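Local structure of glutathione S-transferase (Natrialba magadii ATCC 43099, 6GZF) at residues A[133-137]-A[147-153]. The protein probably acts as a Xi-class glutathione transferase of a haloalkaliphilic archaeon, a class linked to glutathionyl-hydroquinone reductase activity. Sequence-based numbering, arbitrary orientation.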
ATOM      1  N   THR A 133       5.369  15.507 -20.801  1.00 24.02           N
ATOM      2  CA  THR A 133       6.042  15.022 -19.598  0.63 23.92           C
ATOM      3  C   THR A 133       7.242  15.881 -19.207  1.00 24.70           C
ATOM      4  O   THR A 133       7.651  16.775 -19.946  1.00 24.98           O
ATOM      5  CB  THR A 133       6.540  13.573 -19.779  0.63 25.67           C
ATOM      6  OG1 THR A 133       7.480  13.522 -20.861  0.63 24.19           O
ATOM      7  CG2 THR A 133       5.382  12.633 -20.071  0.63 26.35           C
ATOM      8  N   VAL A 134       7.813  15.569 -18.047  1.00 23.40           N
ATOM      9  CA  VAL A 134       9.032  16.198 -17.562  1.00 17.64           C
ATOM     10  C   VAL A 134      10.104  15.115 -17.450  1.00 18.65           C
ATOM     11  O   VAL A 134       9.777  13.943 -17.254  1.00 20.61           O
ATOM     12  CB  VAL A 134       8.815  16.889 -16.196  1.00 22.53           C
ATOM     13  CG1 VAL A 134       7.975  18.148 -16.363  1.00 23.28           C
ATOM     14  CG2 VAL A 134       8.170  15.933 -15.207  1.00 20.26           C
ATOM     15  N   PRO A 135      11.389  15.490 -17.575  1.00 19.82           N
ATOM     16  CA  PRO A 135      11.934  16.841 -17.756  1.00 20.96           C
ATOM     17  C   PRO A 135      11.940  17.311 -19.205  1.00 21.91           C
ATOM     18  O   PRO A 135      11.768  16.510 -20.125  1.00 18.19           O
ATOM     19  CB  PRO A 135      13.363  16.699 -17.236  1.00 17.51           C
ATOM     20  CG  PRO A 135      13.728  15.304 -17.613  1.00 24.93           C
ATOM     21  CD  PRO A 135      12.463  14.486 -17.472  1.00 18.90           C
ATOM     22  N   VAL A 136      12.134  18.612 -19.392  1.00 25.45           N
ATOM     23  CA  VAL A 136      12.265  19.200 -20.719  1.00 22.18           C
ATOM     24  C   VAL A 136      13.401  20.216 -20.734  1.00 23.07           C
ATOM     25  O   VAL A 136      13.344  21.229 -20.037  1.00 30.82           O
ATOM     26  CB  VAL A 136      10.962  19.895 -21.175  1.00 20.98           C
ATOM     27  CG1 VAL A 136      11.207  20.721 -22.431  1.00 17.69           C
ATOM     28  CG2 VAL A 136       9.857  18.875 -21.408  1.00 22.62           C
ATOM     29  N   LEU A 137      14.437  19.939 -21.519  1.00 20.05           N
ATOM     30  CA  LEU A 137      15.528  20.889 -21.684  1.00 20.48           C
ATOM     31  C   LEU A 137      15.193  21.851 -22.816  1.00 24.45           C
ATOM     32  O   LEU A 137      14.988  21.435 -23.957  1.00 24.42           O
ATOM     33  CB  LEU A 137      16.850  20.171 -21.960  1.00 20.22           C
ATOM     34  CG  LEU A 137      18.074  21.083 -22.074  1.00 28.61           C
ATOM     35  CD1 LEU A 137      18.336  21.792 -20.751  1.00 18.93           C
ATOM     36  CD2 LEU A 137      19.299  20.299 -22.519  1.00 17.20           C
ATOM     37  N   ASN A 147      16.080  18.508 -25.612  1.00 23.93           N
ATOM     38  CA  ASN A 147      15.971  17.105 -25.241  1.00 19.24           C
ATOM     39  C   ASN A 147      14.816  16.857 -24.278  1.00 24.30           C
ATOM     40  O   ASN A 147      14.397  17.754 -23.546  1.00 23.23           O
ATOM     41  CB  ASN A 147      17.285  16.617 -24.631  1.00 20.83           C
ATOM     42  CG  ASN A 147      17.404  15.107 -24.638  1.00 27.09           C
ATOM     43  OD1 ASN A 147      16.863  14.425 -23.767  1.00 24.12           O
ATOM     44  ND2 ASN A 147      18.109  14.574 -25.630  1.00 21.15           N
ATOM     45  N   ASN A 148      14.315  15.627 -24.287  1.00 32.15           N
ATOM     46  CA  ASN A 148      13.117  15.269 -23.540  1.00 19.76           C
ATOM     47  C   ASN A 148      13.325  13.981 -22.742  1.00 22.75           C
ATOM     48  O   ASN A 148      12.380  13.404 -22.203  1.00 17.31           O
ATOM     49  CB  ASN A 148      11.939  15.122 -24.507  1.00 22.96           C
ATOM     50  CG  ASN A 148      10.598  15.109 -23.805  1.00 27.39           C
ATOM     51  OD1 ASN A 148      10.469  15.576 -22.673  1.00 42.36           O
ATOM     52  ND2 ASN A 148       9.586  14.575 -24.478  1.00 30.64           N
ATOM     53  N   GLU A 149      14.579  13.547 -22.663  1.00 17.58           N
ATOM     54  CA  GLU A 149      14.919  12.273 -22.041  1.00 19.67           C
ATOM     55  C   GLU A 149      15.812  12.462 -20.819  1.00 17.71           C
ATOM     56  O   GLU A 149      16.897  13.034 -20.917  1.00 19.63           O
ATOM     57  CB  GLU A 149      15.608  11.366 -23.059  1.00 20.04           C
ATOM     58  CG  GLU A 149      14.812  11.174 -24.335  1.00 22.29           C
ATOM     59  CD  GLU A 149      13.757  10.099 -24.205  1.00 29.67           C
ATOM     60  OE1 GLU A 149      13.890   9.254 -23.298  1.00 26.18           O
ATOM     61  OE2 GLU A 149      12.796  10.102 -25.002  1.00 29.82           O
ATOM     62  N   SER A 150      15.351  11.966 -19.674  1.00 20.41           N
ATOM     63  CA  SER A 150      16.075  12.104 -18.415  1.00 24.81           C
ATOM     64  C   SER A 150      17.495  11.554 -18.497  1.00 21.25           C
ATOM     65  O   SER A 150      18.445  12.188 -18.039  1.00 23.49           O
ATOM     66  CB  SER A 150      15.315  11.394 -17.295  1.00 20.79           C
ATOM     67  OG  SER A 150      15.178  10.011 -17.572  1.00 28.32           O
ATOM     68  N   GLU A 151      17.622  10.370 -19.085  1.00 25.19           N
ATOM     69  CA  GLU A 151      18.901   9.678 -19.194  1.00 24.86           C
ATOM     70  C   GLU A 151      19.941  10.488 -19.963  1.00 23.45           C
ATOM     71  O   GLU A 151      21.114  10.525 -19.590  1.00 21.12           O
ATOM     72  CB  GLU A 151      18.696   8.317 -19.863  1.00 24.54           C
ATOM     73  CG  GLU A 151      19.969   7.627 -20.319  1.00 31.25           C
ATOM     74  CD  GLU A 151      19.705   6.242 -20.875  1.00 38.83           C
ATOM     75  OE1 GLU A 151      18.835   5.534 -20.322  1.00 41.41           O
ATOM     76  OE2 GLU A 151      20.360   5.862 -21.868  1.00 37.13           O
ATOM     77  N   GLU A 152      19.502  11.146 -21.031  1.00 21.82           N
ATOM     78  CA  GLU A 152      20.418  11.864 -21.909  1.00 21.12           C
ATOM     79  C   GLU A 152      20.688  13.287 -21.429  1.00 23.66           C
ATOM     80  O   GLU A 152      21.784  13.813 -21.625  1.00 25.29           O
ATOM     81  CB  GLU A 152      19.869  11.881 -23.336  1.00 23.07           C
ATOM     82  CG  GLU A 152      19.709  10.491 -23.935  1.00 21.44           C
ATOM     83  CD  GLU A 152      19.201  10.522 -25.362  1.00 22.32           C
ATOM     84  OE1 GLU A 152      18.299  11.333 -25.658  1.00 26.32           O
ATOM     85  OE2 GLU A 152      19.705   9.735 -26.191  1.00 28.66           O
ATOM     86  N   ILE A 153      19.692  13.908 -20.805  1.00 27.59           N
ATOM     87  CA  ILE A 153      19.873  15.239 -20.231  1.00 16.64           C
ATOM     88  C   ILE A 153      20.851  15.162 -19.062  1.00 21.19           C
ATOM     89  O   ILE A 153      21.700  16.038 -18.890  1.00 23.34           O
ATOM     90  CB  ILE A 153      18.536  15.851 -19.763  1.00 20.71           C
ATOM     91  CG1 ILE A 153      17.607  16.079 -20.957  1.00 18.79           C
ATOM     92  CG2 ILE A 153      18.771  17.168 -19.040  1.00 17.78           C
ATOM     93  CD1 ILE A 153      16.259  16.647 -20.580  1.00 22.28           C
TER
HETATM   94  O   HOH W   1      10.398  14.030 -20.380  1.00 19.69           O
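Leu-137 N donates to Asn-147 O at 3.0 Å, with an N-H...O angle of 159°; strands 136-139 and 144-147 are antiparallel neighbours in the sheet. One residue further, Val-136 and Asn-148 bring their CA atoms to 4.9 Å; beyond them the chains part, 147-153 turning into helix 150-159, while segment 133-137 leads back through the cis peptide before Pro-135. Across the contact, with CG1 anti to the carbonyl carbon (chi1 -64°) and the chain extended beyond it, Ile-153 brings CD1 to 3.8 Å from Leu-137 CB and to 4.1 Å from Pro-135 CG. Pro-135 CG also sits 4.0 Å from Ser-150 CA, so the proline ring packs against the first turn of the helix. The turn is braced from within: Asn-147 OD1 accepts from Glu-149 N at 2.7 Å, closing an Asx turn, while its ND2 donates almost straight (174°) to Glu-152 OE1, coming from above the carboxylate plane. A water links Thr-133 OG1 to Asn-148 O. The cis-proline loop leading into strand 136-139 is a hallmark of the thioredoxin fold of the N-terminal GST domain; Thr-133, Val-134, Glu-149 and Ser-150 are predicted to bind glutathione here, near the predicted nucleophile Cys-64.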